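Local atomic coordinates of peroxiredoxin (Clostridioides difficile, PDB entry 6TSB), a protein that hydrolyses chitin through the family 18 glycoside hydrolase domain held in this chain and, as the longer spore-coat protein, probably also reduces peroxides through a peroxiredoxin domain. Residues 287-290 with 295-298; 310-315 with 362-367; 342-347 with 357-362. All coordinates share one frame; numbering follows the deposited sequence.

Contact 1: residues 287-290 with 295-298; sequences YRFD and VPYL
R288 and Y297 form a hydrogen-bonded pair of an antiparallel beta hairpin. R288 N donates to Y297 O over 2.9 Å, and Y297 N donates back to R288 O over 3.0 Å. The backbone N and O of both residues are thus satisfied. The next hydrogen-bonded pair, D290 with V295, is looser.

R288 CB also sits over one face of the Y297 ring, 3.4 Å from the ring centroid, in a CH-pi contact. Y297 CG lies between its backbone N and carbonyl carbon (chi1 70°), which folds the ring back over the first strand. There a water 3.0 Å from Y297 OH donates to F289 O at 3.2 Å.

Polar ends find partners outside the two strands. Y287 OH bonds to D310 OD2. D290 OD1 accepts from A293 N in the turn, and D290 OD2 bonds to S228 and H221 of the second subunit. On the face that carries Y287, F289, P296 and L298, the F289 ring lies with V295 O over its centre, 3.8 Å above the plane, and F289 CE2 is 3.9 Å from P296 CD.

The hairpin's three-stranded sheet comes between barrel strand 254-264 and strand 328-332, where many family 18 chitinases carry an insertion. Strand 303-307 flanks 295-300, its F304 ring meeting that of Y297 nearly parallel. Helix 311-323 covers F289 and P296.

Contact 2: residues 310-315 with 362-367; sequences DALSIF and GIYGQF
D310 OD2 is gripped by two tyrosine hydroxyls. Y364 OH donates to it over 2.8 Å, a weak bond, and Y287 of the neighbouring hairpin holds the same oxygen. The D310 and Y364 side chains come from opposite directions. OD2 lies near the plane of the Y364 ring, at its edge, but the carboxylate is turned 78° from that plane.

The other carboxylate oxygen, OD1, serves the helix. D310 is the N-cap of helix 311-323. OD1 accepts from S313 N at 3.2 Å, nearly along its own C-O axis, and more weakly from L312 N. D310 N donates in return to S313 OG at 3.3 Å, which makes a capping box. The helix start would probably stabilise the negative charge of D310.

L312 supplies the apolar half. Its CB sits over one face of the Y364 ring, offset toward the rim, with 3.6 Å from L312 CB to Y364 CZ. With L312 CG anti to the backbone N (chi1 175°), the branch extends along the ring, and L312 CD2 comes to 3.9 Å from Y364 CD2. F367 of the second subunit also packs on L312, and G365 of that subunit packs on Y364.

Contact 3: residues 342-347 with 357-362; sequences LARTMS and KEELEG
R344 reaches across from helix 341-351 and lays the edge of its guanidinium against the E359 carboxylate. The result is a salt bridge with two unequal bonds. R344 NH1 donates to E359 OE2 at 2.9 Å. R344 NH2 points at E359 OE1 over 3.4 Å, a weak bond although it is nearly straight.

Both terminal nitrogens of the arginine are used, one for each oxygen. The two flat groups are nearly coplanar, 24° apart. OE2 offers its syn lone pair, on the side of the other oxygen, and it lies close to the guanidinium plane. The pairing probably limits how far either group turns, though the NH2 bond is weak and adds little.

The bridge depends on reach. R344 has CG anti to the backbone N (chi1 -159°), then an extended chi2 and a bend at chi3 (147°). This carries the tip over to the second helix. E359 points its CB toward helix 341-351 and is extended beyond CG. The side chains cross at an angle, and the charged ends do the touching.

The link lies at the protein surface. R344 is exposed and E359 partly so, so solvent probably weakens the attraction. It joins the last two helices of the chain at the surface, by side-chain ends alone.

K357 of helix 353-361 makes a cation-pi contact with F367 of the second subunit. Deeper in, helix 311-323 bridges the two helices: T345 rests on its I314, and L360 rests on its A311 and F315. On another side of helix 341-351, M346 packs on V329 and S331 of strand 328-332.

In the fold
From the N terminus, most barrel strands come first. Contact 1 then closes a short hairpin within the three-stranded sheet. The chain passes through strand 303-307 and enters helix 311-323, where contact 2 opens. Contact 2 closes after 46 intervening residues, in the C-terminal tail, and contact 3 is nested inside that loop. The two share G362. Contacts 1 and 2 follow in series and touch through D310, L312 and S313. Contacts 2 and 3 touch through helix 311-323. Together they tie sheet, three helices and tail into one unit. All three also touch the second subunit. M346 and L342 meet its barrel residues A39 and F260 respectively, consistent with an exchange of C-terminal parts between subunits.

Contact 1: residues 287-290 with 295-298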
loop_
_atom_site.group_PDB
_atom_site.type_symbol
_atom_site.label_atom_id
_atom_site.label_comp_id
_atom_site.label_asym_id
_atom_site.label_seq_id
_atom_site.Cartn_x
_atom_site.Cartn_y
_atom_site.Cartn_z
ATOM N N TYR A 287 1.891 3.046 -7.293
ATOM C CA TYR A 287 0.666 3.162 -6.462
ATOM C C TYR A 287 0.871 4.268 -5.418
ATOM O O TYR A 287 1.881 4.221 -4.681
ATOM C CB TYR A 287 0.363 1.809 -5.821
ATOM C CG TYR A 287 -0.851 1.787 -4.938
ATOM C CD1 TYR A 287 -0.788 2.255 -3.633
ATOM C CD2 TYR A 287 -2.065 1.293 -5.395
ATOM C CE1 TYR A 287 -1.893 2.210 -2.798
ATOM C CE2 TYR A 287 -3.187 1.261 -4.578
ATOM C CZ TYR A 287 -3.102 1.720 -3.272
ATOM O OH TYR A 287 -4.190 1.693 -2.444
ATOM N N ARG A 288 -0.046 5.246 -5.382
ATOM C CA ARG A 288 -0.084 6.369 -4.400
ATOM C C ARG A 288 -1.476 6.433 -3.752
ATOM O O ARG A 288 -2.449 5.879 -4.329
ATOM C CB ARG A 288 0.238 7.701 -5.086
ATOM C CG ARG A 288 1.625 7.788 -5.707
ATOM C CD ARG A 288 2.691 8.067 -4.669
ATOM N NE ARG A 288 4.026 7.788 -5.187
ATOM C CZ ARG A 288 4.848 8.680 -5.735
ATOM N NH1 ARG A 288 4.488 9.949 -5.855
ATOM N NH2 ARG A 288 6.034 8.290 -6.171
ATOM N N PHE A 289 -1.578 7.084 -2.593
ATOM C CA PHE A 289 -2.841 7.231 -1.813
ATOM C C PHE A 289 -2.964 8.660 -1.246
ATOM O O PHE A 289 -2.030 9.208 -0.580
ATOM C CB PHE A 289 -2.977 6.144 -0.732
ATOM C CG PHE A 289 -4.405 5.843 -0.362
ATOM C CD1 PHE A 289 -5.091 6.663 0.518
ATOM C CD2 PHE A 289 -5.080 4.785 -0.947
ATOM C CE1 PHE A 289 -6.415 6.409 0.831
ATOM C CE2 PHE A 289 -6.409 4.531 -0.644
ATOM C CZ PHE A 289 -7.074 5.345 0.244
ATOM N N ASP A 290 -4.124 9.268 -1.511
ATOM C CA ASP A 290 -4.569 10.541 -0.898
ATOM C C ASP A 290 -5.375 10.166 0.344
ATOM O O ASP A 290 -6.484 9.645 0.187
ATOM C CB ASP A 290 -5.331 11.367 -1.930
ATOM C CG ASP A 290 -5.454 12.838 -1.596
ATOM O OD1 ASP A 290 -5.450 13.171 -0.378
ATOM O OD2 ASP A 290 -5.551 13.640 -2.569
ATOM N N VAL A 295 -8.921 8.120 -1.419
ATOM C CA VAL A 295 -8.980 7.339 -2.691
ATOM C C VAL A 295 -7.574 7.021 -3.215
ATOM O O VAL A 295 -6.650 7.822 -3.053
ATOM C CB VAL A 295 -9.774 8.094 -3.769
ATOM C CG1 VAL A 295 -11.244 8.137 -3.404
ATOM C CG2 VAL A 295 -9.220 9.489 -4.050
ATOM N N PRO A 296 -7.377 5.855 -3.883
ATOM C CA PRO A 296 -6.093 5.527 -4.513
ATOM C C PRO A 296 -5.879 6.252 -5.844
ATOM O O PRO A 296 -6.834 6.734 -6.409
ATOM C CB PRO A 296 -6.181 4.024 -4.785
ATOM C CG PRO A 296 -7.676 3.791 -4.961
ATOM C CD PRO A 296 -8.344 4.744 -3.991
ATOM N N TYR A 297 -4.632 6.312 -6.293
ATOM C CA TYR A 297 -4.257 6.854 -7.618
ATOM C C TYR A 297 -2.902 6.273 -8.023
ATOM O O TYR A 297 -2.262 5.612 -7.190
ATOM C CB TYR A 297 -4.291 8.385 -7.587
ATOM C CG TYR A 297 -3.230 9.107 -6.787
ATOM C CD1 TYR A 297 -3.230 9.124 -5.396
ATOM C CD2 TYR A 297 -2.258 9.859 -7.438
ATOM C CE1 TYR A 297 -2.269 9.837 -4.682
ATOM C CE2 TYR A 297 -1.293 10.571 -6.744
ATOM C CZ TYR A 297 -1.295 10.568 -5.358
ATOM O OH TYR A 297 -0.326 11.290 -4.702
ATOM N N LEU A 298 -2.499 6.512 -9.270
ATOM C CA LEU A 298 -1.212 6.052 -9.844
ATOM C C LEU A 298 -0.427 7.249 -10.396
ATOM O O LEU A 298 -1.058 8.158 -11.003
ATOM C CB LEU A 298 -1.478 5.038 -10.960
ATOM C CG LEU A 298 -2.368 3.854 -10.594
ATOM C CD1 LEU A 298 -2.260 2.759 -11.647
ATOM C CD2 LEU A 298 -2.039 3.303 -9.220
HETATM O O HOH W 1 -1.165 11.969 -1.905
#

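Contact 2: residues 310-315 with 362-367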
loop_
_atom_site.group_PDB
_atom_site.type_symbol
_atom_site.label_atom_id
_atom_site.label_comp_id
_atom_site.label_asym_id
_atom_site.label_seq_id
_atom_site.Cartn_x
_atom_site.Cartn_y
_atom_site.Cartn_z
ATOM N N ASP A 310 -10.113 1.059 -5.156
ATOM C CA ASP A 310 -9.584 -0.293 -4.813
ATOM C C ASP A 310 -10.325 -0.749 -3.561
ATOM O O ASP A 310 -11.378 -0.147 -3.257
ATOM C CB ASP A 310 -8.061 -0.280 -4.665
ATOM C CG ASP A 310 -7.560 0.503 -3.462
ATOM O OD1 ASP A 310 -8.398 1.147 -2.767
ATOM O OD2 ASP A 310 -6.329 0.468 -3.228
ATOM N N ALA A 311 -9.802 -1.748 -2.865
ATOM C CA ALA A 311 -10.514 -2.435 -1.764
ATOM C C ALA A 311 -10.669 -1.504 -0.543
ATOM O O ALA A 311 -11.681 -1.626 0.221
ATOM C CB ALA A 311 -9.750 -3.676 -1.413
ATOM N N LEU A 312 -9.663 -0.654 -0.331
ATOM C CA LEU A 312 -9.582 0.289 0.810
ATOM C C LEU A 312 -10.589 1.434 0.592
ATOM O O LEU A 312 -11.435 1.638 1.482
ATOM C CB LEU A 312 -8.157 0.833 0.951
ATOM C CG LEU A 312 -7.997 1.900 2.033
ATOM C CD1 LEU A 312 -8.323 1.307 3.408
ATOM C CD2 LEU A 312 -6.608 2.549 1.996
ATOM N N SER A 313 -10.508 2.172 -0.522
ATOM C CA SER A 313 -11.473 3.271 -0.811
ATOM C C SER A 313 -12.909 2.715 -0.939
ATOM O O SER A 313 -13.827 3.461 -0.571
ATOM C CB SER A 313 -11.041 4.132 -1.972
ATOM O OG SER A 313 -11.234 3.456 -3.200
ATOM N N ILE A 314 -13.128 1.434 -1.271
ATOM C CA ILE A 314 -14.506 0.828 -1.247
ATOM C C ILE A 314 -14.931 0.508 0.184
ATOM O O ILE A 314 -16.155 0.631 0.507
ATOM C CB ILE A 314 -14.610 -0.442 -2.111
ATOM C CG1 ILE A 314 -14.425 -0.122 -3.596
ATOM C CG2 ILE A 314 -15.914 -1.188 -1.848
ATOM C CD1 ILE A 314 -14.206 -1.336 -4.449
ATOM N N PHE A 315 -14.000 0.045 1.016
ATOM C CA PHE A 315 -14.280 -0.172 2.460
ATOM C C PHE A 315 -14.691 1.166 3.114
ATOM O O PHE A 315 -15.706 1.214 3.812
ATOM C CB PHE A 315 -13.062 -0.784 3.142
ATOM C CG PHE A 315 -13.138 -0.739 4.642
ATOM C CD1 PHE A 315 -13.899 -1.666 5.335
ATOM C CD2 PHE A 315 -12.453 0.243 5.348
ATOM C CE1 PHE A 315 -13.973 -1.620 6.718
ATOM C CE2 PHE A 315 -12.524 0.291 6.730
ATOM C CZ PHE A 315 -13.284 -0.638 7.412
ATOM N N GLY A 362 -4.216 -7.049 6.652
ATOM C CA GLY A 362 -3.159 -7.895 6.070
ATOM C C GLY A 362 -2.756 -7.467 4.670
ATOM O O GLY A 362 -2.329 -8.342 3.908
ATOM N N ILE A 363 -2.877 -6.184 4.329
ATOM C CA ILE A 363 -2.569 -5.642 2.964
ATOM C C ILE A 363 -2.015 -4.207 3.067
ATOM O O ILE A 363 -1.019 -3.884 2.370
ATOM C CB ILE A 363 -3.817 -5.674 2.052
ATOM C CG1 ILE A 363 -4.368 -7.093 1.848
ATOM C CG2 ILE A 363 -3.501 -4.990 0.726
ATOM C CD1 ILE A 363 -5.704 -7.156 1.136
ATOM N N TYR A 364 -2.674 -3.347 3.843
ATOM C CA TYR A 364 -2.376 -1.896 3.895
ATOM C C TYR A 364 -1.495 -1.588 5.102
ATOM O O TYR A 364 -1.916 -1.813 6.269
ATOM C CB TYR A 364 -3.676 -1.101 3.873
ATOM C CG TYR A 364 -4.343 -1.211 2.531
ATOM C CD1 TYR A 364 -5.246 -2.231 2.251
ATOM C CD2 TYR A 364 -4.003 -0.339 1.504
ATOM C CE1 TYR A 364 -5.844 -2.336 0.999
ATOM C CE2 TYR A 364 -4.586 -0.435 0.246
ATOM C CZ TYR A 364 -5.514 -1.435 -0.007
ATOM O OH TYR A 364 -6.091 -1.524 -1.247
ATOM N N GLY A 365 -0.303 -1.074 4.787
ATOM C CA GLY A 365 0.677 -0.527 5.738
ATOM C C GLY A 365 0.107 0.660 6.495
ATOM O O GLY A 365 -0.204 1.701 5.841
ATOM N N GLN A 366 -0.034 0.478 7.816
ATOM C CA GLN A 366 -0.384 1.513 8.819
ATOM C C GLN A 366 0.912 2.039 9.467
ATOM O O GLN A 366 1.870 1.256 9.622
ATOM C CB GLN A 366 -1.400 0.924 9.816
ATOM C CG GLN A 366 -2.659 0.332 9.163
ATOM C CD GLN A 366 -3.385 1.297 8.250
ATOM O OE1 GLN A 366 -3.379 1.166 7.026
ATOM N NE2 GLN A 366 -3.994 2.308 8.848
ATOM N N PHE A 367 0.954 3.330 9.813
ATOM C CA PHE A 367 1.981 3.929 10.710
ATOM C C PHE A 367 1.739 3.423 12.145
ATOM O O PHE A 367 0.593 3.213 12.594
ATOM C CB PHE A 367 1.984 5.459 10.585
ATOM C CG PHE A 367 2.204 5.957 9.175
ATOM C CD1 PHE A 367 3.454 5.873 8.579
ATOM C CD2 PHE A 367 1.157 6.486 8.430
ATOM C CE1 PHE A 367 3.646 6.306 7.276
ATOM C CE2 PHE A 367 1.354 6.922 7.129
ATOM C CZ PHE A 367 2.595 6.823 6.554
ATOM O OXT PHE A 367 2.686 3.181 12.915
#

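Contact 3: residues 342-347 with 357-362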
loop_
_atom_site.group_PDB
_atom_site.type_symbol
_atom_site.label_atom_id
_atom_site.label_comp_id
_atom_site.label_asym_id
_atom_site.label_seq_id
_atom_site.Cartn_x
_atom_site.Cartn_y
_atom_site.Cartn_z
ATOM N N LEU A 342 -13.919 -6.271 -7.151
ATOM C CA LEU A 342 -14.508 -5.037 -6.570
ATOM C C LEU A 342 -15.907 -5.339 -6.025
ATOM O O LEU A 342 -16.178 -4.937 -4.911
ATOM C CB LEU A 342 -14.505 -3.919 -7.610
ATOM C CG LEU A 342 -13.119 -3.532 -8.104
ATOM C CD1 LEU A 342 -13.128 -2.180 -8.798
ATOM C CD2 LEU A 342 -12.100 -3.565 -6.969
ATOM N N ALA A 343 -16.721 -6.086 -6.759
ATOM C CA ALA A 343 -18.100 -6.432 -6.374
ATOM C C ALA A 343 -18.094 -7.059 -4.975
ATOM O O ALA A 343 -18.947 -6.683 -4.145
ATOM C CB ALA A 343 -18.705 -7.350 -7.407
ATOM N N ARG A 344 -17.191 -8.010 -4.739
ATOM C CA ARG A 344 -17.101 -8.756 -3.454
ATOM C C ARG A 344 -16.833 -7.753 -2.320
ATOM O O ARG A 344 -17.548 -7.788 -1.298
ATOM C CB ARG A 344 -15.990 -9.808 -3.532
ATOM C CG ARG A 344 -16.134 -10.938 -2.523
ATOM C CD ARG A 344 -14.972 -11.919 -2.550
ATOM N NE ARG A 344 -14.726 -12.452 -1.218
ATOM C CZ ARG A 344 -13.881 -11.926 -0.325
ATOM N NH1 ARG A 344 -13.160 -10.850 -0.599
ATOM N NH2 ARG A 344 -13.754 -12.495 0.859
ATOM N N THR A 345 -15.824 -6.906 -2.523
ATOM C CA THR A 345 -15.353 -5.872 -1.574
ATOM C C THR A 345 -16.562 -5.001 -1.238
ATOM O O THR A 345 -16.833 -4.835 -0.037
ATOM C CB THR A 345 -14.208 -5.026 -2.154
ATOM O OG1 THR A 345 -13.079 -5.845 -2.452
ATOM C CG2 THR A 345 -13.726 -3.934 -1.219
ATOM N N MET A 346 -17.260 -4.505 -2.270
ATOM C CA MET A 346 -18.463 -3.649 -2.131
ATOM C C MET A 346 -19.567 -4.425 -1.386
ATOM O O MET A 346 -20.182 -3.860 -0.459
ATOM C CB MET A 346 -18.927 -3.178 -3.513
ATOM C CG MET A 346 -20.111 -2.267 -3.457
ATOM S SD MET A 346 -20.522 -1.599 -5.074
ATOM C CE MET A 346 -21.435 -3.011 -5.696
ATOM N N SER A 347 -19.791 -5.702 -1.682
ATOM C CA SER A 347 -20.876 -6.466 -1.006
ATOM C C SER A 347 -20.523 -6.725 0.468
ATOM O O SER A 347 -21.423 -6.666 1.349
ATOM C CB SER A 347 -21.168 -7.753 -1.707
ATOM O OG SER A 347 -22.294 -8.372 -1.087
ATOM N N LYS A 357 -12.428 -5.532 6.848
ATOM C CA LYS A 357 -11.391 -4.880 7.700
ATOM C C LYS A 357 -10.255 -5.871 8.008
ATOM O O LYS A 357 -9.112 -5.492 7.760
ATOM C CB LYS A 357 -11.968 -4.334 9.012
ATOM C CG LYS A 357 -10.981 -3.555 9.886
ATOM C CD LYS A 357 -10.526 -2.213 9.301
ATOM C CE LYS A 357 -9.426 -1.534 10.097
ATOM N NZ LYS A 357 -9.948 -0.593 11.120
ATOM N N GLU A 358 -10.550 -7.068 8.543
ATOM C CA GLU A 358 -9.543 -8.149 8.785
ATOM C C GLU A 358 -8.700 -8.394 7.525
ATOM O O GLU A 358 -7.464 -8.415 7.643
ATOM C CB GLU A 358 -10.206 -9.456 9.218
ATOM C CG GLU A 358 -9.977 -9.779 10.683
ATOM C CD GLU A 358 -10.927 -10.809 11.271
ATOM O OE1 GLU A 358 -11.659 -11.471 10.492
ATOM O OE2 GLU A 358 -10.942 -10.942 12.512
ATOM N N GLU A 359 -9.345 -8.556 6.366
ATOM C CA GLU A 359 -8.682 -8.713 5.036
ATOM C C GLU A 359 -7.657 -7.592 4.793
ATOM O O GLU A 359 -6.517 -7.897 4.390
ATOM C CB GLU A 359 -9.739 -8.695 3.938
ATOM C CG GLU A 359 -9.498 -9.710 2.842
ATOM C CD GLU A 359 -10.792 -10.182 2.200
ATOM O OE1 GLU A 359 -11.620 -10.795 2.908
ATOM O OE2 GLU A 359 -10.978 -9.904 1.010
ATOM N N LEU A 360 -8.041 -6.333 5.020
ATOM C CA LEU A 360 -7.241 -5.141 4.624
ATOM C C LEU A 360 -6.161 -4.834 5.680
ATOM O O LEU A 360 -5.213 -4.070 5.340
ATOM C CB LEU A 360 -8.167 -3.930 4.426
ATOM C CG LEU A 360 -9.298 -4.037 3.388
ATOM C CD1 LEU A 360 -10.131 -2.766 3.378
ATOM C CD2 LEU A 360 -8.795 -4.309 1.981
ATOM N N GLU A 361 -6.304 -5.359 6.909
ATOM C CA GLU A 361 -5.268 -5.282 7.988
ATOM C C GLU A 361 -4.022 -6.038 7.512
ATOM O O GLU A 361 -2.916 -5.656 7.930
ATOM C CB GLU A 361 -5.749 -5.853 9.334
ATOM C CG GLU A 361 -6.532 -4.890 10.241
ATOM C CD GLU A 361 -5.814 -3.649 10.771
ATOM O OE1 GLU A 361 -4.578 -3.540 10.601
ATOM O OE2 GLU A 361 -6.498 -2.791 11.370
ATOM N N GLY A 362 -4.216 -7.049 6.652
ATOM C CA GLY A 362 -3.159 -7.895 6.070
ATOM C C GLY A 362 -2.756 -7.467 4.670
ATOM O O GLY A 362 -2.329 -8.342 3.908
#